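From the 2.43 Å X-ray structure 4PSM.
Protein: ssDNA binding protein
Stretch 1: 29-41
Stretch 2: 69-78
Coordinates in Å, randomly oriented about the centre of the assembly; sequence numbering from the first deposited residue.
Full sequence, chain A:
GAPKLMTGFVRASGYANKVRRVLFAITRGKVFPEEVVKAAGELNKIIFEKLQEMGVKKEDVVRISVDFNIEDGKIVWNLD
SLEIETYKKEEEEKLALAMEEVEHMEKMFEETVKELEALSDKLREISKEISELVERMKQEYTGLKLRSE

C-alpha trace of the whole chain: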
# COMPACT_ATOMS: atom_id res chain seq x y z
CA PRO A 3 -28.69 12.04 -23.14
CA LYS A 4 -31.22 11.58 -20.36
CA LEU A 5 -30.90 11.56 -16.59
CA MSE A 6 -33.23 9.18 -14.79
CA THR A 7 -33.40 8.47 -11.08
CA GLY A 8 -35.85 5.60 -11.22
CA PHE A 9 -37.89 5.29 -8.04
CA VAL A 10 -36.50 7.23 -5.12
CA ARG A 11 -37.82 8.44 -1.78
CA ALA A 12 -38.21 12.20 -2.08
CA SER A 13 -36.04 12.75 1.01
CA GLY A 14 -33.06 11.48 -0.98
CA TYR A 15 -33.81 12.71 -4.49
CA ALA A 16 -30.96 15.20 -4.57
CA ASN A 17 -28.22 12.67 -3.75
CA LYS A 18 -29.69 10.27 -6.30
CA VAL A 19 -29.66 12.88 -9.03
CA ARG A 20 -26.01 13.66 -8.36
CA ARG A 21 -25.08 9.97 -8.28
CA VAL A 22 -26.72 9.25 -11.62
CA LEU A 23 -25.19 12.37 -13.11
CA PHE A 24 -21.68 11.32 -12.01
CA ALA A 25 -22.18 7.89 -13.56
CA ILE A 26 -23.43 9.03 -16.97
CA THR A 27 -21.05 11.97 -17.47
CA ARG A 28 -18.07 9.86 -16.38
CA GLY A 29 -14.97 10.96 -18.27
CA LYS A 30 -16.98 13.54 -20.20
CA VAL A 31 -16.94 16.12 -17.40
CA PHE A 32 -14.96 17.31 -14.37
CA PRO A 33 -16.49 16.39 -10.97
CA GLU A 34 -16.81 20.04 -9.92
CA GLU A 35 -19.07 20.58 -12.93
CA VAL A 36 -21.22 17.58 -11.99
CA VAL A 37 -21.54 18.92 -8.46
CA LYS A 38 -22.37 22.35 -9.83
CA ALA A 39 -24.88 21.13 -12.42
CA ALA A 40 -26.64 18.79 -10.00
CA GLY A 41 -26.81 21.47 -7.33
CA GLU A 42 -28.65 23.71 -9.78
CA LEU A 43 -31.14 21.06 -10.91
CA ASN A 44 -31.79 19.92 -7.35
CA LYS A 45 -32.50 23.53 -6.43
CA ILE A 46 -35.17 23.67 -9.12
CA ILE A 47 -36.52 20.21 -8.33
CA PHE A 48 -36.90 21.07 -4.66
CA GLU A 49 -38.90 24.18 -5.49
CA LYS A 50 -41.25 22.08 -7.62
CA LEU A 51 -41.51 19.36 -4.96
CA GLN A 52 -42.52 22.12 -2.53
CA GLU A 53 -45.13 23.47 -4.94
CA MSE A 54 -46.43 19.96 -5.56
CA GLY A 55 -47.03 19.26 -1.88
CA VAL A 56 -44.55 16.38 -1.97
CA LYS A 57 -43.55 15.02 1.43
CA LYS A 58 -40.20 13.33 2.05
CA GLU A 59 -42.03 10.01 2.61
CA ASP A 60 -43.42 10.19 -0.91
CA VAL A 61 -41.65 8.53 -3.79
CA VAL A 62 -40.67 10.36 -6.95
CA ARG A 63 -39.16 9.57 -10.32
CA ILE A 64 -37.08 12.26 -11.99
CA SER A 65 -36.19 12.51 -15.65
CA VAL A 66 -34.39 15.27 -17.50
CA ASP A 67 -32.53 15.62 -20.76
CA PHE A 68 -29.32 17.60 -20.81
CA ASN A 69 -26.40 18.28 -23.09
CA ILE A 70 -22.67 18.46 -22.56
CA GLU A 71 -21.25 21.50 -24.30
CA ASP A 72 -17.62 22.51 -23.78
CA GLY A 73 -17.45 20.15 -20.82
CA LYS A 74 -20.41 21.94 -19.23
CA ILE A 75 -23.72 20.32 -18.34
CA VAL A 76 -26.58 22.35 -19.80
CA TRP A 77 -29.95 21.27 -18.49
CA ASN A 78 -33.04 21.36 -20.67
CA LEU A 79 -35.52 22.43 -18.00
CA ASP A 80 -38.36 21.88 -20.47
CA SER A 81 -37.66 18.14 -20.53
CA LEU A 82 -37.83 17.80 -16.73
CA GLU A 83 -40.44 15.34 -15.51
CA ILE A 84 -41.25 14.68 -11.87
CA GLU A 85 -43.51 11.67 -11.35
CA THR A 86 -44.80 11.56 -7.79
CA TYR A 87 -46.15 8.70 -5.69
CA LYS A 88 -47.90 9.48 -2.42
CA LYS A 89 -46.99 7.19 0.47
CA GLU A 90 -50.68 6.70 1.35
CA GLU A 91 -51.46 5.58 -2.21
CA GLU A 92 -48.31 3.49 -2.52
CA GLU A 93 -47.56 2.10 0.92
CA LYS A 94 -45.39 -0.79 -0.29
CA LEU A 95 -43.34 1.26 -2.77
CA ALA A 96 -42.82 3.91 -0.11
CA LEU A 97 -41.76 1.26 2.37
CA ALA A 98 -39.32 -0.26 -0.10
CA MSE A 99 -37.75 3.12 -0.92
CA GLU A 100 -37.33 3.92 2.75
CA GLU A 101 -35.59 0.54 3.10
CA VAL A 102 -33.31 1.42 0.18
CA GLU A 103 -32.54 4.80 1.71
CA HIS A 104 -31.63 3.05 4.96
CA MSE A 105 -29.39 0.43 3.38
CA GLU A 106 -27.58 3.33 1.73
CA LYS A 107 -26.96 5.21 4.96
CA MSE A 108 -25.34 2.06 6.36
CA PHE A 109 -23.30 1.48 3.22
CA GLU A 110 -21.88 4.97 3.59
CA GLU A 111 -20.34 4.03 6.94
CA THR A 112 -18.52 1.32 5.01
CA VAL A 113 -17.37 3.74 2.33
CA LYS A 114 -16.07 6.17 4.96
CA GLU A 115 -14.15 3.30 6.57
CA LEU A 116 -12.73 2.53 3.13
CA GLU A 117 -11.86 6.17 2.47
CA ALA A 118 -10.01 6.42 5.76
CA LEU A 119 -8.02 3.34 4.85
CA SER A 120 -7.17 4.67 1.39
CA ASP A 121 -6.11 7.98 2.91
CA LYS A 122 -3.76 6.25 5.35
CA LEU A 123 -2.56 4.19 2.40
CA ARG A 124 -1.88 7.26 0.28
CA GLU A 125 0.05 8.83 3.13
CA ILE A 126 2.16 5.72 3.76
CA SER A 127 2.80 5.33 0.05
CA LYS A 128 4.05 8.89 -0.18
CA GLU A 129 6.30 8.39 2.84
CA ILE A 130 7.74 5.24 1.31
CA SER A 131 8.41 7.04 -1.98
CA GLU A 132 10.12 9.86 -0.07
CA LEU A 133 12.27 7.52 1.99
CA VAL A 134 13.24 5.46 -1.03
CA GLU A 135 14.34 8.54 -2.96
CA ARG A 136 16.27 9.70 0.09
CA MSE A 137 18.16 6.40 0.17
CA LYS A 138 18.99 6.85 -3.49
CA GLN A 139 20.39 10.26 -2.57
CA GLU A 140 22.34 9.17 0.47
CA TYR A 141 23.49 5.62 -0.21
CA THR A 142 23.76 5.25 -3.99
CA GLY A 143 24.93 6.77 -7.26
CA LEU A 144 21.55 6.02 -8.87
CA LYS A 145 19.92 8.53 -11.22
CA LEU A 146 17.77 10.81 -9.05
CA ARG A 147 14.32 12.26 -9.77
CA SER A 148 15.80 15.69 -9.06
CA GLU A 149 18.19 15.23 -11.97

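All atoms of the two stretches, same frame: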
# COMPACT_ATOMS: atom_id res chain seq x y z
N GLY A 29 -15.99 10.74 -17.26
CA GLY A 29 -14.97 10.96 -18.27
C GLY A 29 -15.27 12.14 -19.18
O GLY A 29 -14.36 12.76 -19.73
N LYS A 30 -16.55 12.45 -19.33
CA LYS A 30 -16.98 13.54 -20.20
C LYS A 30 -16.92 14.90 -19.49
O LYS A 30 -16.95 15.94 -20.13
CB LYS A 30 -18.39 13.28 -20.72
CG LYS A 30 -18.56 11.98 -21.49
CD LYS A 30 -19.99 11.81 -21.97
CE LYS A 30 -20.16 10.54 -22.78
NZ LYS A 30 -21.56 10.39 -23.29
N VAL A 31 -16.83 14.89 -18.16
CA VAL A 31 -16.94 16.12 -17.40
C VAL A 31 -16.16 16.06 -16.08
O VAL A 31 -16.03 15.00 -15.47
CB VAL A 31 -18.44 16.44 -17.09
CG1 VAL A 31 -18.58 17.28 -15.85
CG2 VAL A 31 -19.09 17.13 -18.28
N PHE A 32 -15.63 17.20 -15.66
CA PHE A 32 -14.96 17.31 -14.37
C PHE A 32 -15.97 17.26 -13.22
O PHE A 32 -17.05 17.83 -13.32
CB PHE A 32 -14.14 18.59 -14.29
CG PHE A 32 -12.92 18.58 -15.17
CD1 PHE A 32 -12.18 17.42 -15.34
CD2 PHE A 32 -12.52 19.73 -15.84
CE1 PHE A 32 -11.06 17.40 -16.14
CE2 PHE A 32 -11.40 19.72 -16.65
CZ PHE A 32 -10.67 18.56 -16.80
N PRO A 33 -15.61 16.58 -12.13
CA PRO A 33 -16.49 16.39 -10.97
C PRO A 33 -17.11 17.70 -10.49
O PRO A 33 -18.30 17.73 -10.20
CB PRO A 33 -15.55 15.82 -9.91
CG PRO A 33 -14.51 15.09 -10.69
CD PRO A 33 -14.30 15.91 -11.95
N GLU A 34 -16.30 18.76 -10.40
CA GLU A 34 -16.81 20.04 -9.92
C GLU A 34 -17.98 20.53 -10.77
O GLU A 34 -18.88 21.19 -10.27
CB GLU A 34 -15.70 21.10 -9.87
CG GLU A 34 -14.49 20.78 -10.75
CD GLU A 34 -13.54 19.78 -10.10
OE1 GLU A 34 -12.96 18.96 -10.84
OE2 GLU A 34 -13.38 19.82 -8.86
N GLU A 35 -17.96 20.20 -12.05
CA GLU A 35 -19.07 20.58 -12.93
C GLU A 35 -20.32 19.76 -12.61
O GLU A 35 -21.42 20.30 -12.58
CB GLU A 35 -18.69 20.41 -14.41
CG GLU A 35 -19.85 20.57 -15.39
CD GLU A 35 -20.47 21.95 -15.36
OE1 GLU A 35 -19.82 22.89 -14.86
OE2 GLU A 35 -21.62 22.10 -15.84
N VAL A 36 -20.13 18.46 -12.38
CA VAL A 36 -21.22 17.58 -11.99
C VAL A 36 -21.87 18.09 -10.71
O VAL A 36 -23.09 18.20 -10.62
CB VAL A 36 -20.72 16.15 -11.77
CG1 VAL A 36 -21.80 15.30 -11.11
CG2 VAL A 36 -20.29 15.53 -13.09
N VAL A 37 -21.04 18.41 -9.73
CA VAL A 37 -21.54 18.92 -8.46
C VAL A 37 -22.32 20.21 -8.69
O VAL A 37 -23.38 20.42 -8.10
CB VAL A 37 -20.40 19.17 -7.46
CG1 VAL A 37 -20.86 20.07 -6.32
CG2 VAL A 37 -19.88 17.85 -6.92
N LYS A 38 -21.78 21.05 -9.55
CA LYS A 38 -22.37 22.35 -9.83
C LYS A 38 -23.69 22.19 -10.59
O LYS A 38 -24.69 22.81 -10.25
CB LYS A 38 -21.37 23.21 -10.61
CG LYS A 38 -21.74 24.67 -10.77
CD LYS A 38 -22.65 24.89 -11.97
CE LYS A 38 -22.31 26.20 -12.66
NZ LYS A 38 -22.21 27.33 -11.70
N ALA A 39 -23.69 21.35 -11.62
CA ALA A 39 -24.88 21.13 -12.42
C ALA A 39 -26.01 20.49 -11.61
O ALA A 39 -27.17 20.89 -11.70
CB ALA A 39 -24.56 20.27 -13.65
N ALA A 40 -25.66 19.50 -10.81
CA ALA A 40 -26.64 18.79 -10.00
C ALA A 40 -27.22 19.72 -8.96
O ALA A 40 -28.42 19.71 -8.70
CB ALA A 40 -26.00 17.56 -9.34
N GLY A 41 -26.37 20.53 -8.35
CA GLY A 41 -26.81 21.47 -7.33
C GLY A 41 -27.89 22.38 -7.89
O GLY A 41 -28.89 22.65 -7.23
N ASN A 69 -27.46 18.40 -22.12
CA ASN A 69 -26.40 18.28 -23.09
C ASN A 69 -25.08 18.69 -22.48
O ASN A 69 -25.03 19.52 -21.58
CB ASN A 69 -26.70 19.11 -24.33
CG ASN A 69 -26.80 18.27 -25.58
OD1 ASN A 69 -25.79 17.94 -26.20
ND2 ASN A 69 -28.02 17.91 -25.95
N ILE A 70 -24.01 18.07 -22.97
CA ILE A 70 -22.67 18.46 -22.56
C ILE A 70 -22.08 19.32 -23.66
O ILE A 70 -21.90 18.88 -24.79
CB ILE A 70 -21.79 17.23 -22.27
CG1 ILE A 70 -22.47 16.34 -21.22
CG2 ILE A 70 -20.40 17.66 -21.82
CD1 ILE A 70 -21.65 15.13 -20.82
N GLU A 71 -21.82 20.58 -23.33
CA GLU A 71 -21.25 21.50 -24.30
C GLU A 71 -20.03 22.19 -23.69
O GLU A 71 -20.15 22.89 -22.69
CB GLU A 71 -22.29 22.54 -24.72
CG GLU A 71 -21.83 23.47 -25.83
CD GLU A 71 -22.91 24.44 -26.27
OE1 GLU A 71 -23.89 24.62 -25.51
OE2 GLU A 71 -22.78 25.01 -27.37
N ASP A 72 -18.87 21.96 -24.29
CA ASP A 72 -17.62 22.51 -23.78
C ASP A 72 -17.41 22.04 -22.35
O ASP A 72 -17.07 22.83 -21.47
CB ASP A 72 -17.66 24.04 -23.84
CG ASP A 72 -18.10 24.56 -25.19
OD1 ASP A 72 -17.56 24.09 -26.22
OD2 ASP A 72 -18.98 25.44 -25.23
N GLY A 73 -17.65 20.75 -22.13
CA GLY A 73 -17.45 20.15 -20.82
C GLY A 73 -18.36 20.72 -19.75
O GLY A 73 -18.09 20.59 -18.56
N LYS A 74 -19.45 21.36 -20.17
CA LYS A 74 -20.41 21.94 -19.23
C LYS A 74 -21.78 21.29 -19.40
O LYS A 74 -22.26 21.13 -20.51
CB LYS A 74 -20.54 23.45 -19.43
CG LYS A 74 -19.32 24.24 -19.02
CD LYS A 74 -19.39 24.65 -17.56
CE LYS A 74 -18.25 25.57 -17.19
NZ LYS A 74 -18.43 26.15 -15.83
N ILE A 75 -22.39 20.91 -18.29
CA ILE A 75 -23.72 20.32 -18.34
C ILE A 75 -24.78 21.41 -18.48
O ILE A 75 -24.93 22.27 -17.60
CB ILE A 75 -24.01 19.45 -17.09
CG1 ILE A 75 -23.02 18.29 -17.00
CG2 ILE A 75 -25.44 18.91 -17.13
CD1 ILE A 75 -23.12 17.49 -15.73
N VAL A 76 -25.50 21.39 -19.59
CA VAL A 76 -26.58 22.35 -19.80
C VAL A 76 -27.92 21.62 -19.73
O VAL A 76 -28.26 20.79 -20.57
CB VAL A 76 -26.42 23.17 -21.12
CG1 VAL A 76 -24.94 23.38 -21.45
CG2 VAL A 76 -27.14 22.52 -22.28
N TRP A 77 -28.68 21.92 -18.68
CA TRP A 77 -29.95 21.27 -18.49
C TRP A 77 -30.94 21.79 -19.51
O TRP A 77 -30.85 22.94 -19.95
CB TRP A 77 -30.49 21.51 -17.07
CG TRP A 77 -29.62 20.93 -15.99
CD1 TRP A 77 -28.93 21.62 -15.04
CD2 TRP A 77 -29.37 19.54 -15.74
NE1 TRP A 77 -28.25 20.75 -14.21
CE2 TRP A 77 -28.51 19.47 -14.62
CE3 TRP A 77 -29.78 18.35 -16.35
CZ2 TRP A 77 -28.06 18.26 -14.10
CZ3 TRP A 77 -29.33 17.15 -15.84
CH2 TRP A 77 -28.47 17.11 -14.72
N ASN A 78 -31.88 20.94 -19.91
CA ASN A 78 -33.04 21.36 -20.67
C ASN A 78 -34.25 21.29 -19.74
O ASN A 78 -34.93 20.27 -19.66
CB ASN A 78 -33.24 20.46 -21.88
CG ASN A 78 -34.48 20.82 -22.68
OD1 ASN A 78 -35.05 21.90 -22.50
ND2 ASN A 78 -34.90 19.92 -23.56

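The first stretch begins as a loop, extended at V31 and F32, and turns into a helix at P33, with F32 at the N-cap position; the helix runs through G41 and continues beyond it. The F32 carbonyl oxygen accepts from both E35 N (2.8 Å) and, more distantly, V36 N (3.3 Å), and the regular i to i+4 pattern then follows, as in A39 N to E35 O at 2.7 Å. The second stretch is a β-hairpin. Its two arms are joined by a type I' turn from E71 to K74, in which D72 and G73 both adopt positive phi, a conformation that glycine accommodates readily. The arms are held by paired backbone hydrogen bonds: N69 N to V76 O (3.0 Å) and V76 N to N69 O (2.8 Å) farther from the turn, E71 N to K74 O (2.9 Å) and K74 N to E71 O (3.0 Å) next to it.

The helix lies along the second strand of the hairpin, the two axes approaching to 8.2 Å and running nearly parallel, at 17° in the same N-to-C sense. Because the directions agree, the two elements advance together: V31 is level with G73, E35 with K74 and A39 with I75. The helix residues E35 and A39, one turn apart, point toward the hairpin, and I75 and W77, which alternate with V76 along the strand, point toward the helix. V76 points away and makes no contact.

Two hydrogen bonds connect the elements, each pairing a side chain with a backbone group. The carboxylate of E35, a buried residue, accepts from the strand backbone, I75 N to E35 OE2 at 2.8 Å with an angle of 149° at the hydrogen. This bond occupies an amide that does not take part in the hairpin's own backbone pairing. The other carboxylate oxygen faces K74: E35 OE1 lies 3.3 Å from K74 CD and forms a long salt bridge with K74 NZ at 3.7 Å. Further along, the indole of W77 donates to the helix backbone, with W77 NE1 2.7 Å from A39 O and an angle of 152°. The carbonyl oxygen meets the ring at its edge, near the ring plane, as expected for an acceptor of the indole N-H.

Apolar packing accompanies these polar links, from the loop before the helix to A39. I75 is the center of it; A39 CB, 3.6 Å from I75 CB and 3.8 Å from W77 NE1, sits directly against the strand's side chains. The I75 side chain also reaches V36, whose CG2 is 4.3 Å from I75 CD1 although its CA-to-CB bond points away from the hairpin. Before the helix, V31 CG2 lies 3.8 Å from I70 CG2 and 4.3 Å from I75 CG1, so that one valine methyl touches residues of both hairpin arms. V31 CG2 is also 3.6 Å from G73 O. At the margin, K30 CB approaches I70 CD1 to 3.7 Å, while the end of the lysine leads away from the hairpin.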